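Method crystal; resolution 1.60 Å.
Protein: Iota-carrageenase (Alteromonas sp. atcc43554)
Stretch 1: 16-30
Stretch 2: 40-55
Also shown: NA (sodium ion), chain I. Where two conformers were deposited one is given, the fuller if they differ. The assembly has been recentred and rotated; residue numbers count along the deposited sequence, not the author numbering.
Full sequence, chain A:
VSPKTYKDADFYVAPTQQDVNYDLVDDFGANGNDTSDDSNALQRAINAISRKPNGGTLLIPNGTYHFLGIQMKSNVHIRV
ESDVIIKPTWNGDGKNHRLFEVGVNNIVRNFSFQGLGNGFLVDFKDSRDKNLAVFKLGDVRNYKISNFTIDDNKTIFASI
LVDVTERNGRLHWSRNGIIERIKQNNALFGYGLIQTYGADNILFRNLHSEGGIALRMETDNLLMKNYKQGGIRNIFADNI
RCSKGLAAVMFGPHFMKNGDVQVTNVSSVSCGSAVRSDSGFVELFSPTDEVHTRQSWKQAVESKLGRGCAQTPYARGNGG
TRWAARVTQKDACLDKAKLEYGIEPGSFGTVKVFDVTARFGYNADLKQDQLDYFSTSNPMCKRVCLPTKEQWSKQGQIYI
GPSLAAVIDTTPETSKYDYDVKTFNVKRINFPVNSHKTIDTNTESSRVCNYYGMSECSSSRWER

Stretch 1 (16-30) TQQDVNYDLVDDFGA
Stretch 2 (40-55) NALQRAINAISRKPNG

Asp-19 holds Asn-54 with two hydrogen bonds. Its side chain (chi1 -71°, m) points toward stretch 2 and accepts both from Asn-54. Asn-54 N donates to Asp-19 OD2 at 2.8 Å, and Asn-54 ND2 donates to Asp-19 OD1 at 3.0 Å. A carboxylate suits this place because it offers two acceptors to two N-H groups of one residue. Asn-54 is also m (chi1 -58°) and points toward stretch 1.

The Asp-19 backbone joins in. Asp-19 N donates to Gly-55 O at 2.9 Å, and Val-20 N adds a weak bond to the same Gly-55 O at 3.3 Å. Gly-55 has phi/psi 59/-151, and positive phi favours glycine. It closes a type I turn from Lys-52, with Gly-55 N bonded to Lys-52 O at 2.9 Å. Asn-54 O receives a CA-H...O contact from Gln-18 CA at 3.5 Å. One water bridges Gln-18 NE2 and Asn-54 O, 2.8 Å from each. Gln-17 NE2 to Asn-54 OD1 is a weak bond of 3.3 Å.

At the other end, Arg-44 NH2 donates to Phe-28 O at 2.7 Å. The carbonyl lies at the guanidinium edge. Arg-44 (m, t, m, chi4 109°) is steadied by Arg-44 NE bonding to Asn-40 OD1 at 2.8 Å.

Stretch 2 opens inside a helix that begins earlier in the chain. Strand 20-23 runs antiparallel to it (173°), with axes 9.8 Å apart at closest. Asp-23 (t) then caps a weakly bonded helix, about 24-28: Asp-23 OD1 accepts from Asp-26 N at 3.0 Å. This helix lies at 75° to the long one. Gly-29 leaves it at phi/psi 68/23. CA neighbours are Gln-18 with Asn-54 (4.9 Å), Leu-24 with Leu-42 (6.5 Å) and Ala-30 with Ala-41 (5.3 Å).

The contact as a whole buries 829 Å², both sides summed. Phe-28 (chi1 -68°, chi2 -82°) sits among Ala-41, Arg-44, Ala-45 and Ala-48. Ala-45 CA lies 3.5 Å from the Phe-28 ring centroid, over the face. Each of the three alanines presents only a CB; Ala-45 CB lies 3.5 Å from Phe-28 CD2. Phe-28 CZ meets Ala-48 CB at 3.7 Å.

Leu-24 (t, p) brings CD1 to 3.6 Å from Leu-42 CA. Ala-30 CB meets Ala-41 CB at 3.7 Å. Tyr-22 (chi1 -66°) places CD2 3.5 Å from Ile-49 CG1. Val-20 CG2 packs on Ile-49 CG1 at 4.2 Å. The aliphatic part of Lys-52 (m, m, t, t) lies alongside, its CE 4.1 Å from Val-20 CG1.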

# COMPACT_ATOMS: atom_id res chain seq x y z
N THR A 16 -13.48 -25.77 7.86
CA THR A 16 -14.82 -26.35 7.82
C THR A 16 -15.19 -26.95 9.17
O THR A 16 -16.32 -27.37 9.38
CB THR A 16 -14.94 -27.41 6.73
OG1 THR A 16 -13.89 -28.37 6.89
CG2 THR A 16 -14.82 -26.76 5.35
N GLN A 17 -14.22 -27.00 10.07
CA GLN A 17 -14.43 -27.54 11.40
C GLN A 17 -13.41 -26.89 12.33
O GLN A 17 -12.26 -26.68 11.95
CB GLN A 17 -14.26 -29.06 11.42
CG GLN A 17 -12.83 -29.54 11.23
CD GLN A 17 -12.72 -31.05 11.23
OE1 GLN A 17 -13.23 -31.72 10.33
NE2 GLN A 17 -12.06 -31.60 12.24
N GLN A 18 -13.84 -26.55 13.54
CA GLN A 18 -12.95 -25.92 14.50
C GLN A 18 -13.14 -26.55 15.86
O GLN A 18 -14.15 -27.21 16.12
CB GLN A 18 -13.24 -24.42 14.59
CG GLN A 18 -13.07 -23.70 13.27
CD GLN A 18 -12.99 -22.20 13.45
OE1 GLN A 18 -13.90 -21.58 14.00
NE2 GLN A 18 -11.90 -21.61 12.99
N ASP A 19 -12.17 -26.34 16.74
CA ASP A 19 -12.24 -26.91 18.08
C ASP A 19 -12.88 -25.98 19.11
O ASP A 19 -13.59 -26.45 20.00
CB ASP A 19 -10.85 -27.32 18.55
CG ASP A 19 -10.32 -28.54 17.83
OD1 ASP A 19 -11.15 -29.36 17.37
OD2 ASP A 19 -9.09 -28.69 17.72
N VAL A 20 -12.64 -24.68 18.99
CA VAL A 20 -13.18 -23.74 19.97
C VAL A 20 -13.65 -22.41 19.41
O VAL A 20 -13.33 -22.03 18.28
CB VAL A 20 -12.13 -23.41 21.06
CG1 VAL A 20 -11.75 -24.67 21.81
CG2 VAL A 20 -10.90 -22.76 20.43
N ASN A 21 -14.44 -21.71 20.22
CA ASN A 21 -14.95 -20.37 19.92
C ASN A 21 -14.78 -19.64 21.25
O ASN A 21 -15.46 -19.95 22.24
CB ASN A 21 -16.44 -20.39 19.54
CG ASN A 21 -16.68 -20.66 18.05
OD1 ASN A 21 -17.78 -20.44 17.55
ND2 ASN A 21 -15.66 -21.14 17.35
N TYR A 22 -13.86 -18.68 21.30
CA TYR A 22 -13.61 -17.91 22.51
C TYR A 22 -13.97 -16.44 22.34
O TYR A 22 -14.06 -15.94 21.22
CB TYR A 22 -12.14 -17.98 22.92
CG TYR A 22 -11.63 -19.33 23.35
CD1 TYR A 22 -12.41 -20.19 24.13
CD2 TYR A 22 -10.33 -19.73 23.02
CE1 TYR A 22 -11.90 -21.41 24.57
CE2 TYR A 22 -9.82 -20.94 23.46
CZ TYR A 22 -10.60 -21.78 24.24
OH TYR A 22 -10.08 -22.97 24.69
N ASP A 23 -14.17 -15.76 23.46
CA ASP A 23 -14.48 -14.34 23.48
C ASP A 23 -13.31 -13.68 24.20
O ASP A 23 -12.92 -14.11 25.28
CB ASP A 23 -15.79 -14.09 24.23
CG ASP A 23 -16.18 -12.63 24.27
OD1 ASP A 23 -15.48 -11.84 24.94
OD2 ASP A 23 -17.20 -12.26 23.64
N LEU A 24 -12.72 -12.66 23.58
CA LEU A 24 -11.56 -11.99 24.15
C LEU A 24 -11.78 -11.46 25.56
O LEU A 24 -10.90 -11.55 26.41
CB LEU A 24 -11.13 -10.83 23.25
CG LEU A 24 -9.90 -10.08 23.75
CD1 LEU A 24 -8.70 -11.01 23.78
CD2 LEU A 24 -9.64 -8.89 22.84
N VAL A 25 -12.96 -10.90 25.80
CA VAL A 25 -13.26 -10.34 27.11
C VAL A 25 -13.68 -11.39 28.13
O VAL A 25 -13.10 -11.49 29.21
CB VAL A 25 -14.38 -9.28 27.01
CG1 VAL A 25 -14.79 -8.82 28.40
CG2 VAL A 25 -13.89 -8.10 26.19
N ASP A 26 -14.65 -12.22 27.79
CA ASP A 26 -15.23 -13.21 28.71
C ASP A 26 -14.22 -14.32 28.99
O ASP A 26 -14.18 -14.82 30.15
CB ASP A 26 -16.49 -13.82 28.09
N ASP A 27 -13.46 -14.77 28.03
CA ASP A 27 -12.54 -15.88 28.22
C ASP A 27 -11.11 -15.50 28.54
O ASP A 27 -10.38 -16.29 29.15
CB ASP A 27 -12.57 -16.80 27.00
CG ASP A 27 -13.93 -17.46 26.81
OD1 ASP A 27 -14.42 -18.07 27.78
OD2 ASP A 27 -14.49 -17.38 25.69
N PHE A 28 -10.68 -14.31 28.14
CA PHE A 28 -9.31 -13.91 28.39
C PHE A 28 -9.09 -12.62 29.16
O PHE A 28 -7.97 -12.15 29.31
CB PHE A 28 -8.55 -13.92 27.06
CG PHE A 28 -8.39 -15.30 26.50
CD1 PHE A 28 -7.36 -16.13 26.95
CD2 PHE A 28 -9.31 -15.82 25.60
CE1 PHE A 28 -7.27 -17.45 26.52
CE2 PHE A 28 -9.23 -17.13 25.16
CZ PHE A 28 -8.20 -17.95 25.62
N GLY A 29 -10.18 -12.06 29.66
CA GLY A 29 -10.10 -10.86 30.48
C GLY A 29 -9.67 -9.53 29.90
O GLY A 29 -9.20 -8.67 30.65
N ALA A 30 -9.81 -9.34 28.60
CA ALA A 30 -9.44 -8.05 28.03
C ALA A 30 -10.49 -7.07 28.53
O ALA A 30 -11.57 -7.48 28.96
CB ALA A 30 -9.47 -8.12 26.51
N ASN A 40 -1.70 -8.51 26.03
CA ASN A 40 -1.47 -9.81 26.64
C ASN A 40 -2.72 -10.68 26.55
O ASN A 40 -2.62 -11.87 26.28
CB ASN A 40 -1.03 -9.66 28.10
CG ASN A 40 -0.81 -11.00 28.78
OD1 ASN A 40 -1.61 -11.42 29.61
ND2 ASN A 40 0.26 -11.68 28.40
N ALA A 41 -3.88 -10.09 26.79
CA ALA A 41 -5.14 -10.83 26.72
C ALA A 41 -5.29 -11.42 25.33
O ALA A 41 -5.60 -12.61 25.17
CB ALA A 41 -6.31 -9.92 27.04
N LEU A 42 -5.08 -10.59 24.31
CA LEU A 42 -5.20 -11.06 22.94
C LEU A 42 -4.16 -12.11 22.60
O LEU A 42 -4.46 -13.10 21.95
CB LEU A 42 -5.10 -9.88 21.96
CG LEU A 42 -5.17 -10.24 20.47
CD1 LEU A 42 -6.43 -11.06 20.18
CD2 LEU A 42 -5.17 -8.96 19.65
N GLN A 43 -2.92 -11.91 23.06
CA GLN A 43 -1.88 -12.88 22.76
C GLN A 43 -2.19 -14.22 23.42
O GLN A 43 -1.98 -15.27 22.81
CB GLN A 43 -0.51 -12.38 23.21
CG GLN A 43 0.63 -13.22 22.67
CD GLN A 43 0.73 -13.14 21.16
OE1 GLN A 43 1.00 -12.07 20.61
NE2 GLN A 43 0.51 -14.26 20.49
N ARG A 44 -2.69 -14.19 24.65
CA ARG A 44 -3.04 -15.43 25.33
C ARG A 44 -4.16 -16.15 24.59
O ARG A 44 -4.15 -17.37 24.47
CB ARG A 44 -3.47 -15.16 26.78
CG ARG A 44 -2.30 -14.87 27.71
CD ARG A 44 -2.72 -14.79 29.17
NE ARG A 44 -3.46 -13.57 29.48
CZ ARG A 44 -4.76 -13.53 29.74
NH1 ARG A 44 -5.48 -14.64 29.74
NH2 ARG A 44 -5.33 -12.37 30.02
N ALA A 45 -5.12 -15.38 24.08
CA ALA A 45 -6.24 -15.96 23.34
C ALA A 45 -5.73 -16.63 22.07
O ALA A 45 -6.08 -17.78 21.78
CB ALA A 45 -7.24 -14.87 22.98
N ILE A 46 -4.91 -15.91 21.32
CA ILE A 46 -4.33 -16.44 20.09
C ILE A 46 -3.54 -17.71 20.37
O ILE A 46 -3.69 -18.72 19.69
CB ILE A 46 -3.42 -15.39 19.43
CG1 ILE A 46 -4.28 -14.26 18.87
CG2 ILE A 46 -2.56 -16.02 18.35
CD1 ILE A 46 -3.49 -13.03 18.47
N ASN A 47 -2.69 -17.67 21.39
CA ASN A 47 -1.88 -18.84 21.73
C ASN A 47 -2.74 -20.04 22.10
O ASN A 47 -2.48 -21.16 21.66
CB ASN A 47 -0.93 -18.51 22.88
CG ASN A 47 0.12 -17.49 22.50
OD1 ASN A 47 0.32 -17.18 21.33
ND2 ASN A 47 0.82 -16.96 23.50
N ALA A 48 -3.78 -19.80 22.90
CA ALA A 48 -4.67 -20.86 23.34
C ALA A 48 -5.38 -21.51 22.15
O ALA A 48 -5.47 -22.73 22.07
CB ALA A 48 -5.69 -20.32 24.31
N ILE A 49 -5.86 -20.68 21.23
CA ILE A 49 -6.56 -21.21 20.07
C ILE A 49 -5.63 -21.97 19.14
O ILE A 49 -5.98 -23.05 18.65
CB ILE A 49 -7.26 -20.07 19.29
CG1 ILE A 49 -8.34 -19.44 20.17
CG2 ILE A 49 -7.85 -20.61 17.98
CD1 ILE A 49 -8.98 -18.21 19.57
N SER A 50 -4.44 -21.44 18.91
CA SER A 50 -3.50 -22.09 18.00
C SER A 50 -3.01 -23.44 18.52
O SER A 50 -2.55 -24.27 17.74
CB SER A 50 -2.31 -21.18 17.71
OG SER A 50 -1.57 -21.69 16.61
N ARG A 51 -3.10 -23.65 19.83
CA ARG A 51 -2.68 -24.92 20.42
C ARG A 51 -3.66 -26.04 20.08
O ARG A 51 -3.30 -27.22 20.15
CB ARG A 51 -2.57 -24.79 21.95
CG ARG A 51 -1.30 -24.09 22.42
CD ARG A 51 -1.08 -24.31 23.91
NE ARG A 51 -1.93 -23.47 24.75
CZ ARG A 51 -1.62 -22.22 25.10
NH1 ARG A 51 -0.49 -21.67 24.69
NH2 ARG A 51 -2.44 -21.53 25.88
N LYS A 52 -4.88 -25.68 19.72
CA LYS A 52 -5.89 -26.68 19.36
C LYS A 52 -5.63 -27.19 17.94
O LYS A 52 -5.39 -26.41 17.02
CB LYS A 52 -7.29 -26.06 19.42
CG LYS A 52 -7.65 -25.42 20.75
CD LYS A 52 -7.70 -26.43 21.88
CE LYS A 52 -8.10 -25.78 23.19
NZ LYS A 52 -8.17 -26.76 24.31
N PRO A 53 -5.67 -28.52 17.75
CA PRO A 53 -5.44 -29.14 16.44
C PRO A 53 -6.21 -28.51 15.28
O PRO A 53 -5.65 -28.27 14.21
CB PRO A 53 -5.83 -30.59 16.68
CG PRO A 53 -5.41 -30.81 18.09
CD PRO A 53 -5.92 -29.55 18.78
N ASN A 54 -7.49 -28.23 15.50
CA ASN A 54 -8.33 -27.65 14.46
C ASN A 54 -8.57 -26.16 14.67
O ASN A 54 -9.45 -25.56 14.04
CB ASN A 54 -9.67 -28.40 14.40
CG ASN A 54 -9.48 -29.88 14.14
OD1 ASN A 54 -9.10 -30.28 13.04
ND2 ASN A 54 -9.75 -30.71 15.15
N GLY A 55 -7.80 -25.56 15.58
CA GLY A 55 -7.92 -24.14 15.84
C GLY A 55 -9.27 -23.66 16.31
O GLY A 55 -10.03 -24.39 16.95
NA NA I . -16.56 -18.36 26.40
O HOH W 1 -9.63 -23.26 12.52
O HOH W 2 -15.78 -20.01 25.01
O HOH W 3 -16.94 -17.78 23.61
O HOH W 4 -16.03 -20.08 28.05
O HOH W 5 -17.32 -16.87 28.68